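Local coordinates for protein phosphonate monoester hydrolase (Ruegeria pomeroyi, PDB 4UPK) that is a hydrolase of the sulfatase family, built on the alpha/beta fold of the alkaline phosphatase clan and assembled from several copies of one chain, at residues A317-V320 and D321-G325; V327-H330 and L331-G335; F450-G453 and P454-A458; L505-Q508 and M509-R513. All blocks are in the same frame, centred on the assembly; numbering follows the deposited sequence.

Contact 1: A317-V320 and D321-G325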
loop_
_atom_site.group_PDB
_atom_site.type_symbol
_atom_site.label_atom_id
_atom_site.label_comp_id
_atom_site.label_asym_id
_atom_site.label_seq_id
_atom_site.Cartn_x
_atom_site.Cartn_y
_atom_site.Cartn_z
ATOM N N ALA A 317 19.878 -39.596 -2.155
ATOM C CA ALA A 317 19.666 -39.174 -3.553
ATOM C C ALA A 317 18.931 -40.313 -4.315
ATOM O O ALA A 317 17.966 -40.034 -5.013
ATOM C CB ALA A 317 20.987 -38.852 -4.222
ATOM N N THR A 318 19.335 -41.581 -4.119
ATOM C CA THR A 318 18.650 -42.738 -4.720
ATOM C C THR A 318 17.163 -42.813 -4.214
ATOM O O THR A 318 16.269 -43.020 -5.023
ATOM C CB THR A 318 19.516 -44.019 -4.566
ATOM O OG1 THR A 318 20.661 -43.872 -5.408
ATOM C CG2 THR A 318 18.774 -45.324 -4.958
ATOM N N GLU A 319 16.909 -42.582 -2.908
ATOM C CA GLU A 319 15.554 -42.575 -2.375
ATOM C C GLU A 319 14.719 -41.413 -2.960
ATOM O O GLU A 319 13.550 -41.606 -3.264
ATOM C CB GLU A 319 15.550 -42.577 -0.844
ATOM C CG GLU A 319 14.142 -42.772 -0.254
ATOM C CD GLU A 319 14.014 -42.377 1.205
ATOM O OE1 GLU A 319 14.887 -41.627 1.696
ATOM O OE2 GLU A 319 13.058 -42.836 1.869
ATOM N N VAL A 320 15.327 -40.244 -3.193
ATOM C CA VAL A 320 14.632 -39.112 -3.843
ATOM C C VAL A 320 14.239 -39.538 -5.264
ATOM O O VAL A 320 13.098 -39.321 -5.686
ATOM C CB VAL A 320 15.500 -37.817 -3.808
ATOM C CG1 VAL A 320 15.088 -36.806 -4.877
ATOM C CG2 VAL A 320 15.484 -37.196 -2.416
ATOM N N ASP A 321 15.189 -40.176 -5.976
ATOM C CA ASP A 321 14.980 -40.715 -7.307
ATOM C C ASP A 321 13.770 -41.655 -7.384
ATOM O O ASP A 321 12.956 -41.453 -8.264
ATOM C CB ASP A 321 16.223 -41.425 -7.822
ATOM C CG ASP A 321 16.110 -41.722 -9.291
ATOM O OD1 ASP A 321 16.451 -40.841 -10.092
ATOM O OD2 ASP A 321 15.588 -42.806 -9.640
ATOM N N THR A 322 13.662 -42.676 -6.496
ATOM C CA THR A 322 12.544 -43.654 -6.466
ATOM C C THR A 322 11.193 -42.947 -6.339
ATOM O O THR A 322 10.258 -43.311 -7.038
ATOM C CB THR A 322 12.729 -44.682 -5.323
ATOM O OG1 THR A 322 14.030 -45.271 -5.375
ATOM C CG2 THR A 322 11.664 -45.781 -5.323
ATOM N N HIS A 323 11.099 -41.944 -5.452
ATOM C CA HIS A 323 9.883 -41.169 -5.244
ATOM C C HIS A 323 9.527 -40.234 -6.402
ATOM O O HIS A 323 8.344 -40.036 -6.647
ATOM C CB HIS A 323 9.859 -40.494 -3.862
ATOM C CG HIS A 323 9.690 -41.493 -2.765
ATOM N ND1 HIS A 323 8.465 -42.064 -2.507
ATOM C CD2 HIS A 323 10.618 -42.072 -1.969
ATOM C CE1 HIS A 323 8.671 -42.945 -1.539
ATOM N NE2 HIS A 323 9.953 -42.986 -1.185
ATOM N N ILE A 324 10.520 -39.721 -7.156
ATOM C CA ILE A 324 10.307 -38.871 -8.346
ATOM C C ILE A 324 9.699 -39.727 -9.478
ATOM O O ILE A 324 8.873 -39.233 -10.233
ATOM C CB ILE A 324 11.594 -38.059 -8.762
ATOM C CG1 ILE A 324 11.807 -36.884 -7.797
ATOM C CG2 ILE A 324 11.544 -37.547 -10.248
ATOM C CD1 ILE A 324 13.114 -36.087 -7.976
ATOM N N GLY A 325 10.064 -41.015 -9.534
ATOM C CA GLY A 325 9.488 -41.983 -10.470
ATOM C C GLY A 325 7.985 -42.146 -10.290
ATOM O O GLY A 325 7.251 -42.287 -11.266
HETATM O O HOH W 1 11.086 -44.533 0.874
#
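Asp321, Thr322, His323 and Ile324 each send their backbone N-H back four residues to Ala317, Thr318, Glu319 and Val320, an unbroken alpha-helical run in which the bond from His323 N to Glu319 O is weak at 3.3 Å, while Asp321 N reaches Ala317 O at 2.9 Å. One turn apart, Glu319 and His323 leave the helix in the same direction, carboxylate and imidazole planes 62° apart. Glu319 CG sits at the ring edge, 4.0 Å from His323 CD2. A water bridges the two ends: it donates to Glu319 OE2 at 2.8 Å and pairs with His323 NE2 at 2.8 Å, lying in the plane of the ring. Glu319 OE2 also takes a bond from Ser212 OG, and His323 ND1 is hydrogen-bonded to Arg326 NH1. This is the middle of helix 303-333, wedged between helix 213-224, which His323 touches, and the central sheet of the sulfatase fold. Toward the sheet, Val320 CG1 meets Ile324 CD1 at 3.7 Å; with CG1 anti to the backbone N (chi1 159°), the branch runs alongside the isoleucine, and both side chains pack on Ile41 of strand 35-41. Asp321 points elsewhere, its two carboxylate oxygens gripping the N-H groups of His61 and Leu62 in helix 60-67.

Contact 2: V327-H330 and L331-G335; sequences VIAH and LKETG
A Schellman motif closes helix 303-333 here, with Gly335 leaving the helix at positive phi (67°), and His330 and Thr334 meet across its last turn. Thr334 grips the carbonyl of His330 twice: OG1 donates to His330 O at 2.7 Å, and the backbone N of Thr334 reaches the same oxygen at 3.1 Å, the two donors arriving from opposite faces of the carbonyl plane. The hydroxyl can fold back this way because chi1 of 56° sets OG1 between the backbone N and the carbonyl carbon. That torsion also turns Thr334 CG2 toward the imidazole, where the methyl lies over one face of the His330 ring in a CH-pi contact, 4.1 Å from the centroid and 3.7 Å from His330 CE1. Thr334 OG1 has a further partner in Gln336 NE2. One residue back, Glu333 N bonds to Ala329 O at 2.9 Å, and the glutamate bends at chi2 so that Glu333 OE2 comes within 3.8 Å of Ala329 CB. Lys332 runs along Ile328, Ile328 CG2 to Lys332 CE at 4.0 Å, and the lysine goes on to a cation-pi contact with Tyr337. The buried Val327 and Leu331 rest on Leu37 of strand 35-41; Ile328 and Leu331 reach Ile342 of strand 340-346, and Val327 and His330 lean on helix 213-224.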
loop_
_atom_site.group_PDB
_atom_site.type_symbol
_atom_site.label_atom_id
_atom_site.label_comp_id
_atom_site.label_asym_id
_atom_site.label_seq_id
_atom_site.Cartn_x
_atom_site.Cartn_y
_atom_site.Cartn_z
ATOM N N VAL A 327 5.998 -39.714 -9.099
ATOM C CA VAL A 327 5.467 -38.418 -9.553
ATOM C C VAL A 327 5.295 -38.464 -11.091
ATOM O O VAL A 327 4.240 -38.093 -11.602
ATOM C CB VAL A 327 6.338 -37.222 -9.078
ATOM C CG1 VAL A 327 5.825 -35.901 -9.653
ATOM C CG2 VAL A 327 6.394 -37.154 -7.549
ATOM N N ILE A 328 6.324 -38.964 -11.810
ATOM C CA ILE A 328 6.303 -39.149 -13.267
ATOM C C ILE A 328 5.210 -40.148 -13.646
ATOM O O ILE A 328 4.438 -39.848 -14.546
ATOM C CB ILE A 328 7.711 -39.559 -13.840
ATOM C CG1 ILE A 328 8.813 -38.485 -13.576
ATOM C CG2 ILE A 328 7.636 -39.963 -15.327
ATOM C CD1 ILE A 328 8.523 -37.003 -14.105
ATOM N N ALA A 329 5.140 -41.325 -12.954
ATOM C CA ALA A 329 4.139 -42.374 -13.186
ATOM C C ALA A 329 2.723 -41.827 -13.070
ATOM O O ALA A 329 1.883 -42.179 -13.896
ATOM C CB ALA A 329 4.335 -43.550 -12.226
ATOM N N HIS A 330 2.467 -40.935 -12.090
ATOM C CA HIS A 330 1.178 -40.265 -11.901
ATOM C C HIS A 330 0.791 -39.447 -13.139
ATOM O O HIS A 330 -0.373 -39.465 -13.531
ATOM C CB HIS A 330 1.217 -39.335 -10.667
ATOM C CG HIS A 330 -0.016 -38.493 -10.514
ATOM N ND1 HIS A 330 -1.230 -39.044 -10.118
ATOM C CD2 HIS A 330 -0.193 -37.173 -10.765
ATOM C CE1 HIS A 330 -2.099 -38.045 -10.127
ATOM N NE2 HIS A 330 -1.524 -36.898 -10.505
ATOM N N LEU A 331 1.747 -38.694 -13.714
ATOM C CA LEU A 331 1.519 -37.851 -14.892
ATOM C C LEU A 331 1.174 -38.703 -16.118
ATOM O O LEU A 331 0.256 -38.353 -16.857
ATOM C CB LEU A 331 2.728 -36.959 -15.201
ATOM C CG LEU A 331 3.115 -35.866 -14.197
ATOM C CD1 LEU A 331 4.302 -35.125 -14.690
ATOM C CD2 LEU A 331 1.975 -34.887 -13.933
ATOM N N LYS A 332 1.899 -39.823 -16.309
ATOM C CA LYS A 332 1.684 -40.773 -17.402
ATOM C C LYS A 332 0.314 -41.448 -17.272
ATOM O O LYS A 332 -0.421 -41.523 -18.257
ATOM C CB LYS A 332 2.800 -41.831 -17.443
ATOM C CG LYS A 332 4.200 -41.225 -17.612
ATOM C CD LYS A 332 5.010 -41.935 -18.661
ATOM C CE LYS A 332 6.353 -41.296 -18.844
ATOM N NZ LYS A 332 7.085 -41.909 -19.978
ATOM N N GLU A 333 -0.027 -41.915 -16.058
ATOM C CA GLU A 333 -1.278 -42.587 -15.722
ATOM C C GLU A 333 -2.491 -41.711 -15.970
ATOM O O GLU A 333 -3.528 -42.234 -16.355
ATOM C CB GLU A 333 -1.262 -43.030 -14.247
ATOM C CG GLU A 333 -0.590 -44.378 -14.021
ATOM C CD GLU A 333 0.130 -44.564 -12.696
ATOM O OE1 GLU A 333 -0.212 -43.867 -11.709
ATOM O OE2 GLU A 333 1.043 -45.422 -12.648
ATOM N N THR A 334 -2.373 -40.390 -15.709
ATOM C CA THR A 334 -3.445 -39.404 -15.871
ATOM C C THR A 334 -3.455 -38.778 -17.277
ATOM O O THR A 334 -4.349 -37.980 -17.591
ATOM C CB THR A 334 -3.371 -38.335 -14.755
ATOM O OG1 THR A 334 -2.077 -37.717 -14.742
ATOM C CG2 THR A 334 -3.688 -38.898 -13.372
ATOM N N GLY A 335 -2.471 -39.151 -18.104
ATOM C CA GLY A 335 -2.292 -38.630 -19.455
ATOM C C GLY A 335 -1.923 -37.155 -19.451
ATOM O O GLY A 335 -2.306 -36.413 -20.354
#

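Contact 3: F450-G453 and P454-A458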
loop_
_atom_site.group_PDB
_atom_site.type_symbol
_atom_site.label_atom_id
_atom_site.label_comp_id
_atom_site.label_asym_id
_atom_site.label_seq_id
_atom_site.Cartn_x
_atom_site.Cartn_y
_atom_site.Cartn_z
ATOM N N PHE A 450 39.421 -11.661 9.333
ATOM C CA PHE A 450 39.843 -10.615 8.405
ATOM C C PHE A 450 39.464 -9.170 8.739
ATOM O O PHE A 450 40.060 -8.254 8.182
ATOM C CB PHE A 450 39.642 -11.020 6.930
ATOM C CG PHE A 450 40.131 -12.416 6.625
ATOM C CD1 PHE A 450 41.489 -12.710 6.618
ATOM C CD2 PHE A 450 39.233 -13.436 6.345
ATOM C CE1 PHE A 450 41.941 -14.010 6.352
ATOM C CE2 PHE A 450 39.681 -14.737 6.070
ATOM C CZ PHE A 450 41.032 -15.014 6.078
ATOM N N GLY A 451 38.566 -8.976 9.700
ATOM C CA GLY A 451 38.228 -7.661 10.238
ATOM C C GLY A 451 37.323 -6.709 9.484
ATOM O O GLY A 451 37.238 -5.543 9.872
ATOM N N PHE A 452 36.597 -7.194 8.468
ATOM C CA PHE A 452 35.675 -6.386 7.663
ATOM C C PHE A 452 34.250 -6.406 8.257
ATOM O O PHE A 452 33.870 -7.363 8.935
ATOM C CB PHE A 452 35.683 -6.861 6.175
ATOM C CG PHE A 452 35.240 -8.301 5.974
ATOM C CD1 PHE A 452 33.902 -8.612 5.761
ATOM C CD2 PHE A 452 36.168 -9.345 5.992
ATOM C CE1 PHE A 452 33.489 -9.940 5.601
ATOM C CE2 PHE A 452 35.756 -10.673 5.824
ATOM C CZ PHE A 452 34.418 -10.965 5.655
ATOM N N GLY A 453 33.469 -5.368 7.951
ATOM C CA GLY A 453 32.093 -5.232 8.427
ATOM C C GLY A 453 31.053 -5.829 7.504
ATOM O O GLY A 453 31.392 -6.334 6.423
ATOM N N PRO A 454 29.748 -5.732 7.888
ATOM C CA PRO A 454 28.689 -6.365 7.069
ATOM C C PRO A 454 28.280 -5.707 5.743
ATOM O O PRO A 454 27.341 -6.184 5.097
ATOM C CB PRO A 454 27.536 -6.528 8.058
ATOM C CG PRO A 454 27.715 -5.401 9.020
ATOM C CD PRO A 454 29.195 -5.173 9.145
ATOM N N SER A 455 28.985 -4.628 5.333
ATOM C CA SER A 455 28.813 -3.952 4.048
ATOM C C SER A 455 29.881 -4.479 3.060
ATOM O O SER A 455 29.799 -4.206 1.865
ATOM C CB SER A 455 28.963 -2.431 4.205
ATOM O OG SER A 455 27.778 -1.834 4.711
ATOM N N ALA A 456 30.884 -5.223 3.568
ATOM C CA ALA A 456 32.015 -5.743 2.777
ATOM C C ALA A 456 32.138 -7.280 2.750
ATOM O O ALA A 456 33.228 -7.814 2.524
ATOM C CB ALA A 456 33.312 -5.105 3.259
ATOM N N GLY A 457 31.016 -7.966 2.921
ATOM C CA GLY A 457 30.980 -9.422 2.928
ATOM C C GLY A 457 30.842 -10.100 1.574
ATOM O O GLY A 457 30.971 -11.324 1.485
ATOM N N ALA A 458 30.568 -9.315 0.506
ATOM C CA ALA A 458 30.348 -9.854 -0.838
ATOM C C ALA A 458 31.550 -10.455 -1.551
ATOM O O ALA A 458 32.655 -9.910 -1.547
ATOM C CB ALA A 458 29.654 -8.840 -1.722
#
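Gly453 and Ala456 close a type I beta turn, Gly453-Pro454-Ser455-Ala456, in the loop that carries the chain from helix 445-450 to strand 458-463. Its bond runs from Ala456 N to Gly453 O at 3.1 Å, fairly straight at the hydrogen (159°) but with the donor well above the carbonyl plane, 48° out of it. Phe452 packs against the far end of this turn: its CB meets Ala456 CB at 4.1 Å, and its ring lies obliquely beside the peptide that follows, CD1 3.4 Å from Ala456 O and CE1 3.7 Å from Gly457 CA. With chi1 at 61° the phenyl stands between its own backbone N and carbonyl carbon, which brings it alongside Ala456 and Gly457. Trp446, Ile437 and Ala474 also touch this side chain, and Gln447 NE2 bonds to Phe452 O, tying the residue just ahead of the turn to helix 445-450. Further out, a second subunit packs on the same bend: its Leu523 meets Pro454, its Arg515 meets Ala456, and Ser455 OG hydrogen-bonds to its His519. On the other side of Phe452, the CB of Phe450 lies at the ring edge, in the plane of the phenyl group.

Contact 4: L505-Q508 and M509-R513; sequences LSRQ and MLRHR
Arg507 and Arg511, one turn apart, both spend their charged ends on a second subunit: Arg507 NH1 forms a salt bridge with Glu471 of that subunit, and Arg511 donates from NH2 to its Leu476 O and from NE to its Phe472 O. Arg507 NE and Arg511 NH1 stay 5.3 Å apart, and the intersubunit acceptors probably offset the cost of bringing like charges together. The two guanidinium planes stand 61° apart. The touch between them is made by the aliphatic part of Arg507, its CG lying over one face of the Arg511 guanidinium, toward the rim, 4.0 Å from Arg511 NH1. Extended from CG to NE, the Arg511 chain carries its guanidinium back past Arg507 CG, while bends at chi2 and chi3 turn the end of Arg507 off toward Glu471 of the second subunit. Beneath them the main chain is regular, with Arg511 N to Arg507 O at 2.8 Å and Leu510 N to Ser506 O at 2.8 Å. Ser506 OG bonds to Glu471 of its own chain, and His512 ND1 to Tyr430. Leu505 and Met509 pack on strands 458-463 and 467-472, touching Leu462 and Leu469. Helix 499-515 is thus an amphipathic helix laid on the four-stranded antiparallel sheet, Leu505 and Met509 against the strands, Arg507 and Arg511 at the subunit interface.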
loop_
_atom_site.group_PDB
_atom_site.type_symbol
_atom_site.label_atom_id
_atom_site.label_comp_id
_atom_site.label_asym_id
_atom_site.label_seq_id
_atom_site.Cartn_x
_atom_site.Cartn_y
_atom_site.Cartn_z
ATOM N N LEU A 505 39.711 -10.499 -17.021
ATOM C CA LEU A 505 38.562 -11.160 -16.384
ATOM C C LEU A 505 37.866 -10.276 -15.358
ATOM O O LEU A 505 36.637 -10.309 -15.259
ATOM C CB LEU A 505 38.957 -12.502 -15.758
ATOM C CG LEU A 505 39.276 -13.608 -16.746
ATOM C CD1 LEU A 505 40.180 -14.584 -16.129
ATOM C CD2 LEU A 505 38.014 -14.276 -17.256
ATOM N N SER A 506 38.652 -9.504 -14.583
ATOM C CA SER A 506 38.138 -8.568 -13.582
ATOM C C SER A 506 37.356 -7.407 -14.251
ATOM O O SER A 506 36.335 -6.969 -13.709
ATOM C CB SER A 506 39.276 -8.062 -12.701
ATOM O OG SER A 506 38.793 -7.719 -11.414
ATOM N N ARG A 507 37.787 -6.966 -15.456
ATOM C CA ARG A 507 37.050 -5.930 -16.206
ATOM C C ARG A 507 35.740 -6.523 -16.717
ATOM O O ARG A 507 34.692 -5.866 -16.649
ATOM C CB ARG A 507 37.889 -5.318 -17.342
ATOM C CG ARG A 507 37.171 -4.215 -18.161
ATOM C CD ARG A 507 38.064 -3.050 -18.582
ATOM N NE ARG A 507 39.470 -3.421 -18.651
ATOM C CZ ARG A 507 40.423 -2.878 -17.915
ATOM N NH1 ARG A 507 40.145 -1.876 -17.095
ATOM N NH2 ARG A 507 41.666 -3.328 -17.995
ATOM N N GLN A 508 35.799 -7.788 -17.161
ATOM C CA GLN A 508 34.632 -8.559 -17.586
ATOM C C GLN A 508 33.643 -8.712 -16.408
ATOM O O GLN A 508 32.439 -8.575 -16.604
ATOM C CB GLN A 508 35.083 -9.927 -18.125
ATOM C CG GLN A 508 33.991 -10.721 -18.812
ATOM C CD GLN A 508 34.539 -11.699 -19.810
ATOM O OE1 GLN A 508 35.642 -12.247 -19.651
ATOM N NE2 GLN A 508 33.763 -11.940 -20.857
ATOM N N MET A 509 34.160 -8.941 -15.187
ATOM C CA MET A 509 33.359 -9.023 -13.954
ATOM C C MET A 509 32.760 -7.669 -13.583
ATOM O O MET A 509 31.596 -7.615 -13.172
ATOM C CB MET A 509 34.178 -9.595 -12.782
ATOM C CG MET A 509 33.357 -9.755 -11.513
ATOM S SD MET A 509 34.264 -10.326 -10.063
ATOM C CE MET A 509 34.182 -12.117 -10.338
ATOM N N LEU A 510 33.569 -6.578 -13.706
ATOM C CA LEU A 510 33.144 -5.205 -13.452
ATOM C C LEU A 510 31.986 -4.858 -14.394
ATOM O O LEU A 510 30.936 -4.405 -13.936
ATOM C CB LEU A 510 34.325 -4.201 -13.623
ATOM C CG LEU A 510 33.982 -2.701 -13.480
ATOM C CD1 LEU A 510 33.662 -2.331 -12.025
ATOM C CD2 LEU A 510 35.107 -1.838 -13.940
ATOM N N ARG A 511 32.161 -5.133 -15.692
ATOM C CA ARG A 511 31.137 -4.884 -16.718
ATOM C C ARG A 511 29.839 -5.653 -16.452
ATOM O O ARG A 511 28.773 -5.087 -16.673
ATOM C CB ARG A 511 31.653 -5.203 -18.121
ATOM C CG ARG A 511 32.655 -4.197 -18.639
ATOM C CD ARG A 511 32.766 -4.288 -20.153
ATOM N NE ARG A 511 33.542 -3.189 -20.728
ATOM C CZ ARG A 511 34.694 -3.347 -21.370
ATOM N NH1 ARG A 511 35.186 -4.561 -21.574
ATOM N NH2 ARG A 511 35.329 -2.298 -21.871
ATOM N N HIS A 512 29.925 -6.922 -15.975
ATOM C CA HIS A 512 28.753 -7.741 -15.663
ATOM C C HIS A 512 27.877 -7.067 -14.589
ATOM O O HIS A 512 26.658 -7.030 -14.748
ATOM C CB HIS A 512 29.150 -9.177 -15.243
ATOM C CG HIS A 512 27.953 -10.031 -14.908
ATOM N ND1 HIS A 512 27.231 -10.670 -15.889
ATOM C CD2 HIS A 512 27.344 -10.243 -13.721
ATOM C CE1 HIS A 512 26.226 -11.277 -15.272
ATOM N NE2 HIS A 512 26.257 -11.054 -13.968
ATOM N N ARG A 513 28.510 -6.535 -13.510
ATOM C CA ARG A 513 27.842 -5.807 -12.421
ATOM C C ARG A 513 27.140 -4.563 -12.984
ATOM O O ARG A 513 25.981 -4.300 -12.642
ATOM C CB ARG A 513 28.857 -5.355 -11.357
ATOM C CG ARG A 513 29.422 -6.467 -10.523
ATOM C CD ARG A 513 29.688 -6.028 -9.086
ATOM N NE ARG A 513 29.969 -7.205 -8.283
ATOM C CZ ARG A 513 29.145 -7.746 -7.398
ATOM N NH1 ARG A 513 28.005 -7.145 -7.088
ATOM N NH2 ARG A 513 29.485 -8.852 -6.764
#

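In the fold
Contacts 1 and 2 are successive parts of helix 303-333, their centres 15 Å apart, and both pack on strand 35-41 and helix 213-224: contact 1 lies in the buried middle, contact 2 at the helix end. Contacts 3 and 4 lie on the opposite side of the chain's centre, with centres 40 to 50 Å from those of the first two. Their own centres are 21 Å apart and their nearest atoms about 5 Å, without touching. Strand 458-463, which contact 3 leads into, receives Leu505, Met509 and Arg513 of contact 4. Both meet the second subunit, whereas no other chain of the assembly touches contacts 1 and 2.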